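Long-range contacts in beta-L-arabinobiosidase (Bacteroides thetaiotaomicron, PDB 5MQR), which probably hydrolyses glycosidic bonds of plant pectin, with beta-L-arabinobiosidase activity and possibly an exo-alpha-sialidase activity: residues W892-K901 and T956-P966; I1030-I1040 and V1059-I1068. One frame throughout, in Å; residues are numbered along the deposited sequence.

Interaction 1 closes first along the chain, and interaction 2 opens after it; their centres lie about 20 Å apart. Interaction 1 packs the end of helix 890-893 and the loop after it on helix 948-964, in the MGH1-like glycoside hydrolase region. Interaction 2 lays the loop after helix 1022-1029 over the hairpin of strands 1053-1061 and 1064-1071, in the C-terminal region related to glycosyl hydrolase family 65. The two touch through Arg1033. Arg1033 NH2 lies 2.8 Å from Asn960 OD1, probably a hydrogen bond, and the arginine side chain packs along Ala959 and Asn963. Arg1033 thus links the helical part to the loop that crosses the terminal sheet.

Interaction 1: residues W892-K901 and T956-P966; sequences WYFNLPDTTK and TAMANFMNNYP
Tyr965 and Trp892 meet edge to face. The edge of the indole at CD1 sits over one face of the phenol ring, with Trp892 CD1 3.7 Å from Tyr965 CZ and the planes at 70°. Phe961 turns its own edge to the face of the five-membered ring of Trp892 in a second edge-to-face pair, centroids 5.0 Å apart. The three rings form an aromatic cluster.

The phenol is also gripped at its end. Tyr965 OH donates to Pro897 O at 2.7 Å, tilted a little out of the carbonyl plane. The ring reaches this loop because its CG stands anti to the carbonyl carbon (chi1 -69°). Asn895 OD1 and Asp898 O lie at its edge.

Two asparagines of the helix hold the turn. Asn960 ND2 donates to Trp892 O at 2.9 Å, nearly straight (166°) and on a lone pair in the carbonyl plane. Trp892 O also accepts from Asn895 N, so two N-H groups hold this helix-end carbonyl. Asn964 ND2 donates to Asn895 OD1 at 2.9 Å, coming from above the plane of that amide. Ala957 makes the close backbone approach possible: its CB is 3.4 Å from Tyr893 N. Next to it, Thr956 CG2 packs 3.4 Å from Tyr893 CE2. Farther along the loop, one water donates to both Thr899 O and Pro966 O.

In the second shell, Arg1033 takes the other end of the Asn960 amide. Trp907 stacks on Phe961 and meets Trp892 edge to face. Lys857 forms a salt bridge with Asp898.

Asn895, with positive phi, is the C-prime residue of a Schellman motif closing helix 890-893. Here it seats a helix end against a neighbouring helix, consistent with the (alpha/alpha)6 barrel of six-hairpin glycosidases.

Interaction 2: residues I1030-I1040 and V1059-I1068; sequences IGLRPRLDDTI and VLYHGHNLTI
Tyr1061 reaches its hydroxyl to the backbone of Arg1035. Its CG lies opposite the backbone N (chi1 179°), which sends the ring toward the loop. The ring edge meets Pro1034: Tyr1061 CE1 is 3.9 Å from Pro1034 CA. Tyr1061 OH accepts from Arg1035 N at 2.9 Å, with an N-H...O angle of 150°. The hydroxyl also donates to one water, which bridges to Asp1037 O and Thr1039 O, and accepts from another, held by Arg1033 O. A phenylalanine here would probably keep the ring packing but leave Arg1035 N without its acceptor and take one partner from each water.

The His1062 ring lies on the phenol, its CD2 3.3 Å above the centre of the Tyr1061 ring plane. The edge of the imidazole faces Arg1035 O, and His1062 NE2 is hydrogen-bonded to Met763 O.

Ile1030 and Ile1068 run alongside in opposite senses, with Ile1030 CG2 3.8 Å from Ile1068 CD1. Leu1032 and Val1059 meet tip to tip, as do Ile1040 and Leu1066, where Ile1040 CD1 is 4.0 Å from Leu1066 CD2.

Arg1035 grips Asp1037 side-on, NE and NH2 each taking one carboxylate oxygen. Asp1037 OD1 also accepts from Thr1039 N in an Asx turn.

The strands join in a beta hairpin with a two-residue type I' turn, His1062-Gly1063. This hairpin is part of the antiparallel C-terminal sheet, and the loop covers one face.

Interaction 1: residues W892-K901 and T956-P966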
# COMPACT_ATOMS: atom_id res chain seq x y z
N TRP A 892 -8.02 29.94 21.04
CA TRP A 892 -7.30 28.71 20.67
C TRP A 892 -7.14 28.47 19.16
O TRP A 892 -6.27 27.72 18.75
CB TRP A 892 -7.94 27.48 21.30
CG TRP A 892 -7.67 27.40 22.73
CD1 TRP A 892 -6.53 26.95 23.32
CD2 TRP A 892 -8.54 27.80 23.77
NE1 TRP A 892 -6.65 27.03 24.67
CE2 TRP A 892 -7.88 27.53 24.98
CE3 TRP A 892 -9.84 28.31 23.81
CZ2 TRP A 892 -8.45 27.79 26.23
CZ3 TRP A 892 -10.42 28.59 25.05
CH2 TRP A 892 -9.71 28.33 26.25
N TYR A 893 -7.96 29.09 18.34
CA TYR A 893 -7.74 29.12 16.88
C TYR A 893 -6.35 29.65 16.53
O TYR A 893 -5.78 29.27 15.52
CB TYR A 893 -8.83 29.97 16.20
CG TYR A 893 -8.90 29.89 14.72
CD1 TYR A 893 -8.05 30.63 13.95
CD2 TYR A 893 -9.87 29.12 14.08
CE1 TYR A 893 -8.09 30.56 12.57
CE2 TYR A 893 -9.94 29.06 12.70
CZ TYR A 893 -9.04 29.79 11.94
OH TYR A 893 -9.08 29.76 10.56
N PHE A 894 -5.81 30.53 17.37
CA PHE A 894 -4.49 31.11 17.15
C PHE A 894 -3.50 30.72 18.23
O PHE A 894 -2.47 31.37 18.37
CB PHE A 894 -4.61 32.63 17.04
CG PHE A 894 -5.63 33.08 16.06
CD1 PHE A 894 -5.33 33.21 14.72
CD2 PHE A 894 -6.92 33.33 16.47
CE1 PHE A 894 -6.30 33.60 13.80
CE2 PHE A 894 -7.89 33.72 15.56
CZ PHE A 894 -7.59 33.86 14.22
N ASN A 895 -3.80 29.66 18.96
CA ASN A 895 -2.97 29.23 20.10
C ASN A 895 -2.61 30.39 21.05
O ASN A 895 -1.48 30.48 21.54
CB ASN A 895 -1.70 28.52 19.59
CG ASN A 895 -2.03 27.30 18.75
OD1 ASN A 895 -2.48 26.29 19.26
ND2 ASN A 895 -1.81 27.39 17.47
N LEU A 896 -3.57 31.27 21.30
CA LEU A 896 -3.34 32.43 22.16
C LEU A 896 -3.10 32.07 23.62
O LEU A 896 -2.14 32.54 24.22
CB LEU A 896 -4.49 33.45 22.01
CG LEU A 896 -4.39 34.82 22.70
CD1 LEU A 896 -5.39 35.80 22.10
CD2 LEU A 896 -4.62 34.71 24.19
N PRO A 897 -4.00 31.26 24.23
CA PRO A 897 -3.84 31.10 25.69
C PRO A 897 -2.58 30.32 26.09
O PRO A 897 -2.06 29.56 25.29
CB PRO A 897 -5.10 30.34 26.11
CG PRO A 897 -6.09 30.64 25.01
CD PRO A 897 -5.24 30.60 23.77
N ASP A 898 -2.12 30.60 27.30
CA ASP A 898 -1.12 29.80 28.00
C ASP A 898 -1.57 28.38 28.26
O ASP A 898 -2.76 28.06 28.21
CB ASP A 898 -0.81 30.43 29.38
CG ASP A 898 0.03 31.68 29.25
OD1 ASP A 898 0.97 31.62 28.44
OD2 ASP A 898 -0.26 32.69 29.95
N THR A 899 -0.59 27.55 28.59
CA THR A 899 -0.82 26.13 28.87
C THR A 899 -1.32 25.88 30.31
O THR A 899 -1.59 24.74 30.67
CB THR A 899 0.45 25.27 28.63
OG1 THR A 899 1.50 25.71 29.49
CG2 THR A 899 0.92 25.39 27.17
N THR A 900 -1.46 26.92 31.12
CA THR A 900 -1.92 26.74 32.50
C THR A 900 -3.30 26.02 32.56
O THR A 900 -4.16 26.20 31.67
CB THR A 900 -1.97 28.08 33.26
OG1 THR A 900 -3.00 28.91 32.70
CG2 THR A 900 -0.59 28.83 33.19
N LYS A 901 -3.48 25.21 33.60
CA LYS A 901 -4.66 24.35 33.78
C LYS A 901 -5.98 25.10 33.83
O LYS A 901 -7.01 24.55 33.44
CB LYS A 901 -4.55 23.50 35.06
CG LYS A 901 -3.73 22.23 34.87
CD LYS A 901 -4.53 21.16 34.12
CE LYS A 901 -3.64 20.08 33.51
NZ LYS A 901 -2.87 19.35 34.57
N THR A 956 -11.39 23.97 14.66
CA THR A 956 -10.01 24.31 14.34
C THR A 956 -9.27 24.55 15.63
O THR A 956 -8.20 24.02 15.86
CB THR A 956 -9.95 25.54 13.41
OG1 THR A 956 -10.55 25.20 12.16
CG2 THR A 956 -8.50 26.01 13.16
N ALA A 957 -9.90 25.37 16.48
CA ALA A 957 -9.41 25.67 17.82
C ALA A 957 -9.28 24.43 18.70
O ALA A 957 -8.30 24.29 19.43
CB ALA A 957 -10.34 26.68 18.47
N MSE A 958 -10.27 23.54 18.63
CA MSE A 958 -10.29 22.31 19.45
C MSE A 958 -9.15 21.41 19.07
O MSE A 958 -8.49 20.83 19.94
CB MSE A 958 -11.60 21.57 19.27
CG MSE A 958 -11.78 20.48 20.31
SE MSE A 958 -13.44 19.45 19.99
CE MSE A 958 -14.80 20.73 19.38
N ALA A 959 -8.91 21.32 17.77
CA ALA A 959 -7.75 20.59 17.26
C ALA A 959 -6.44 21.20 17.73
O ALA A 959 -5.54 20.47 18.11
CB ALA A 959 -7.78 20.53 15.73
N ASN A 960 -6.33 22.53 17.71
CA ASN A 960 -5.11 23.19 18.19
C ASN A 960 -4.87 22.85 19.65
O ASN A 960 -3.76 22.51 20.04
CB ASN A 960 -5.19 24.71 18.03
CG ASN A 960 -5.00 25.17 16.60
OD1 ASN A 960 -4.53 24.43 15.72
ND2 ASN A 960 -5.35 26.42 16.36
N PHE A 961 -5.94 22.97 20.43
CA PHE A 961 -5.91 22.68 21.84
C PHE A 961 -5.46 21.24 22.06
O PHE A 961 -4.58 21.00 22.88
CB PHE A 961 -7.30 22.87 22.44
CG PHE A 961 -7.37 22.66 23.92
CD1 PHE A 961 -6.65 23.49 24.80
CD2 PHE A 961 -8.23 21.69 24.46
CE1 PHE A 961 -6.76 23.31 26.16
CE2 PHE A 961 -8.34 21.52 25.83
CZ PHE A 961 -7.60 22.32 26.67
N MSE A 962 -6.03 20.31 21.31
CA MSE A 962 -5.69 18.90 21.48
C MSE A 962 -4.30 18.55 21.01
O MSE A 962 -3.65 17.67 21.58
CB MSE A 962 -6.73 18.04 20.79
CG MSE A 962 -8.02 18.09 21.59
SE MSE A 962 -9.45 17.12 20.65
CE MSE A 962 -8.83 15.32 21.13
N ASN A 963 -3.83 19.24 19.98
CA ASN A 963 -2.47 19.03 19.49
C ASN A 963 -1.39 19.74 20.30
O ASN A 963 -0.32 19.17 20.49
CB ASN A 963 -2.33 19.47 18.03
CG ASN A 963 -2.79 18.43 17.07
OD1 ASN A 963 -1.99 17.59 16.65
ND2 ASN A 963 -4.08 18.44 16.72
N ASN A 964 -1.64 20.97 20.76
CA ASN A 964 -0.56 21.84 21.24
C ASN A 964 -0.55 22.05 22.75
O ASN A 964 0.38 22.63 23.25
CB ASN A 964 -0.60 23.19 20.51
CG ASN A 964 -0.49 23.05 19.01
OD1 ASN A 964 0.14 22.13 18.51
ND2 ASN A 964 -1.12 23.96 18.29
N TYR A 965 -1.57 21.57 23.47
CA TYR A 965 -1.71 21.86 24.90
C TYR A 965 -1.75 20.53 25.68
O TYR A 965 -2.35 19.57 25.21
CB TYR A 965 -2.99 22.67 25.16
CG TYR A 965 -2.95 24.10 24.64
CD1 TYR A 965 -2.98 24.38 23.27
CD2 TYR A 965 -2.90 25.19 25.53
CE1 TYR A 965 -2.95 25.69 22.80
CE2 TYR A 965 -2.86 26.48 25.07
CZ TYR A 965 -2.88 26.73 23.70
OH TYR A 965 -2.84 28.02 23.26
N PRO A 966 -1.09 20.47 26.85
CA PRO A 966 -1.19 19.28 27.70
C PRO A 966 -2.53 19.33 28.40
O PRO A 966 -2.80 20.22 29.20
CB PRO A 966 -0.02 19.44 28.68
CG PRO A 966 0.15 20.93 28.81
CD PRO A 966 -0.35 21.56 27.52
O HOH W 1 -2.14 25.52 15.14
O HOH W 2 -3.28 23.28 28.88

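Interaction 2: residues I1030-I1040 and V1059-I1068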
# COMPACT_ATOMS: atom_id res chain seq x y z
N ILE A 1030 -7.45 13.64 10.07
CA ILE A 1030 -6.25 12.95 9.58
C ILE A 1030 -5.01 13.48 10.30
O ILE A 1030 -4.06 12.74 10.53
CB ILE A 1030 -6.06 13.16 8.06
CG1 ILE A 1030 -7.24 12.57 7.28
CG2 ILE A 1030 -4.75 12.56 7.56
CD1 ILE A 1030 -7.22 11.06 7.21
N GLY A 1031 -5.03 14.76 10.66
CA GLY A 1031 -4.07 15.29 11.58
C GLY A 1031 -2.76 15.75 10.97
O GLY A 1031 -1.75 15.82 11.70
N LEU A 1032 -2.73 16.11 9.69
CA LEU A 1032 -1.53 16.75 9.15
C LEU A 1032 -1.40 18.14 9.73
O LEU A 1032 -2.27 18.98 9.50
CB LEU A 1032 -1.58 16.82 7.63
CG LEU A 1032 -0.43 17.56 6.91
CD1 LEU A 1032 0.94 16.95 7.19
CD2 LEU A 1032 -0.70 17.57 5.42
N ARG A 1033 -0.33 18.39 10.48
CA ARG A 1033 -0.13 19.68 11.15
C ARG A 1033 0.86 20.58 10.41
O ARG A 1033 2.06 20.40 10.52
CB ARG A 1033 0.34 19.45 12.59
CG ARG A 1033 -0.53 18.45 13.39
CD ARG A 1033 -1.97 18.92 13.59
NE ARG A 1033 -2.04 20.17 14.33
CZ ARG A 1033 -3.13 20.94 14.45
NH1 ARG A 1033 -4.29 20.60 13.86
NH2 ARG A 1033 -3.07 22.07 15.15
N PRO A 1034 0.36 21.56 9.66
CA PRO A 1034 1.33 22.30 8.82
C PRO A 1034 2.36 23.05 9.62
O PRO A 1034 2.05 23.51 10.72
CB PRO A 1034 0.44 23.26 8.02
CG PRO A 1034 -0.91 22.60 8.02
CD PRO A 1034 -1.03 21.95 9.36
N ARG A 1035 3.57 23.14 9.09
CA ARG A 1035 4.70 23.77 9.77
C ARG A 1035 5.53 24.61 8.83
O ARG A 1035 5.47 24.44 7.61
CB ARG A 1035 5.62 22.71 10.37
CG ARG A 1035 5.00 21.89 11.48
CD ARG A 1035 5.74 20.59 11.63
NE ARG A 1035 7.09 20.82 12.14
CZ ARG A 1035 7.54 20.45 13.35
NH1 ARG A 1035 6.76 19.82 14.22
NH2 ARG A 1035 8.80 20.72 13.69
N LEU A 1036 6.34 25.48 9.41
CA LEU A 1036 7.27 26.34 8.65
C LEU A 1036 8.51 25.61 8.17
O LEU A 1036 9.14 26.05 7.23
CB LEU A 1036 7.72 27.52 9.50
CG LEU A 1036 6.61 28.45 9.99
CD1 LEU A 1036 7.09 29.30 11.15
CD2 LEU A 1036 6.12 29.31 8.84
N ASP A 1037 8.88 24.53 8.85
CA ASP A 1037 10.17 23.86 8.64
C ASP A 1037 10.00 22.65 7.70
O ASP A 1037 8.97 22.53 7.04
CB ASP A 1037 10.81 23.52 10.01
CG ASP A 1037 10.03 22.45 10.79
OD1 ASP A 1037 9.07 21.86 10.25
OD2 ASP A 1037 10.37 22.19 11.97
N ASP A 1038 11.00 21.76 7.65
CA ASP A 1038 11.01 20.62 6.74
C ASP A 1038 10.53 19.32 7.41
O ASP A 1038 10.73 18.23 6.86
CB ASP A 1038 12.43 20.42 6.19
CG ASP A 1038 13.02 21.70 5.64
OD1 ASP A 1038 12.23 22.55 5.16
OD2 ASP A 1038 14.27 21.88 5.70
N THR A 1039 9.90 19.42 8.57
CA THR A 1039 9.51 18.25 9.33
C THR A 1039 8.02 17.99 9.05
O THR A 1039 7.23 18.93 8.96
CB THR A 1039 9.87 18.45 10.83
OG1 THR A 1039 11.30 18.34 10.99
CG2 THR A 1039 9.20 17.43 11.73
N ILE A 1040 7.65 16.72 8.88
CA ILE A 1040 6.25 16.36 8.73
C ILE A 1040 5.72 15.86 10.07
O ILE A 1040 6.35 15.01 10.70
CB ILE A 1040 6.05 15.26 7.69
CG1 ILE A 1040 6.68 15.68 6.35
CG2 ILE A 1040 4.56 14.91 7.55
CD1 ILE A 1040 6.69 14.56 5.33
N VAL A 1059 -1.56 14.92 -1.58
CA VAL A 1059 -1.47 16.20 -0.90
C VAL A 1059 -0.23 16.93 -1.41
O VAL A 1059 0.88 16.36 -1.35
CB VAL A 1059 -1.37 16.02 0.63
CG1 VAL A 1059 -1.14 17.37 1.33
CG2 VAL A 1059 -2.60 15.33 1.19
N LEU A 1060 -0.38 18.16 -1.89
CA LEU A 1060 0.78 18.99 -2.22
C LEU A 1060 1.15 19.81 -1.01
O LEU A 1060 0.44 20.73 -0.62
CB LEU A 1060 0.51 19.90 -3.41
CG LEU A 1060 1.73 20.63 -4.02
CD1 LEU A 1060 2.79 19.63 -4.49
CD2 LEU A 1060 1.27 21.48 -5.19
N TYR A 1061 2.27 19.45 -0.39
CA TYR A 1061 2.72 20.06 0.85
C TYR A 1061 4.20 20.34 0.69
O TYR A 1061 4.98 19.41 0.54
CB TYR A 1061 2.47 19.10 2.03
CG TYR A 1061 2.94 19.65 3.36
CD1 TYR A 1061 2.12 20.50 4.12
CD2 TYR A 1061 4.22 19.34 3.87
CE1 TYR A 1061 2.55 21.02 5.34
CE2 TYR A 1061 4.65 19.85 5.09
CZ TYR A 1061 3.81 20.69 5.82
OH TYR A 1061 4.22 21.21 7.01
N HIS A 1062 4.58 21.62 0.71
CA HIS A 1062 6.00 22.02 0.61
C HIS A 1062 6.70 21.49 -0.67
O HIS A 1062 7.88 21.09 -0.64
CB HIS A 1062 6.79 21.60 1.87
CG HIS A 1062 6.45 22.39 3.09
ND1 HIS A 1062 7.40 22.83 3.97
CD2 HIS A 1062 5.26 22.81 3.58
CE1 HIS A 1062 6.82 23.50 4.95
NE2 HIS A 1062 5.52 23.50 4.73
N GLY A 1063 5.99 21.51 -1.79
CA GLY A 1063 6.55 21.02 -3.05
C GLY A 1063 6.71 19.52 -3.18
O GLY A 1063 7.28 19.08 -4.14
N HIS A 1064 6.16 18.75 -2.25
CA HIS A 1064 6.21 17.29 -2.24
C HIS A 1064 4.80 16.75 -2.21
O HIS A 1064 3.89 17.44 -1.77
CB HIS A 1064 6.97 16.82 -1.01
CG HIS A 1064 8.43 17.08 -1.08
ND1 HIS A 1064 8.97 18.34 -0.93
CD2 HIS A 1064 9.47 16.24 -1.32
CE1 HIS A 1064 10.29 18.27 -1.06
NE2 HIS A 1064 10.61 17.01 -1.30
N ASN A 1065 4.61 15.54 -2.70
CA ASN A 1065 3.31 14.88 -2.71
C ASN A 1065 3.20 13.93 -1.52
O ASN A 1065 3.97 12.97 -1.46
CB ASN A 1065 3.12 14.10 -4.01
CG ASN A 1065 3.11 15.01 -5.23
OD1 ASN A 1065 2.33 15.96 -5.29
ND2 ASN A 1065 3.98 14.74 -6.17
N LEU A 1066 2.29 14.20 -0.57
CA LEU A 1066 2.21 13.35 0.63
C LEU A 1066 1.04 12.42 0.59
O LEU A 1066 -0.01 12.72 -0.01
CB LEU A 1066 2.14 14.15 1.95
CG LEU A 1066 3.16 15.24 2.27
CD1 LEU A 1066 3.10 15.65 3.75
CD2 LEU A 1066 4.55 14.85 1.91
N THR A 1067 1.24 11.30 1.27
CA THR A 1067 0.19 10.33 1.52
C THR A 1067 0.22 9.98 2.99
O THR A 1067 1.28 9.75 3.54
CB THR A 1067 0.45 9.04 0.74
OG1 THR A 1067 0.75 9.37 -0.60
CG2 THR A 1067 -0.72 8.10 0.81
N ILE A 1068 -0.94 9.93 3.61
CA ILE A 1068 -1.04 9.48 4.99
C ILE A 1068 -2.08 8.38 4.98
O ILE A 1068 -3.19 8.58 4.52
CB ILE A 1068 -1.53 10.60 5.94
CG1 ILE A 1068 -0.53 11.77 5.95
CG2 ILE A 1068 -1.77 10.05 7.34
CD1 ILE A 1068 -1.12 13.07 6.44
O HOH W 3 3.72 18.77 9.01
O HOH W 4 6.89 20.85 7.15
O HOH W 5 9.89 22.08 3.63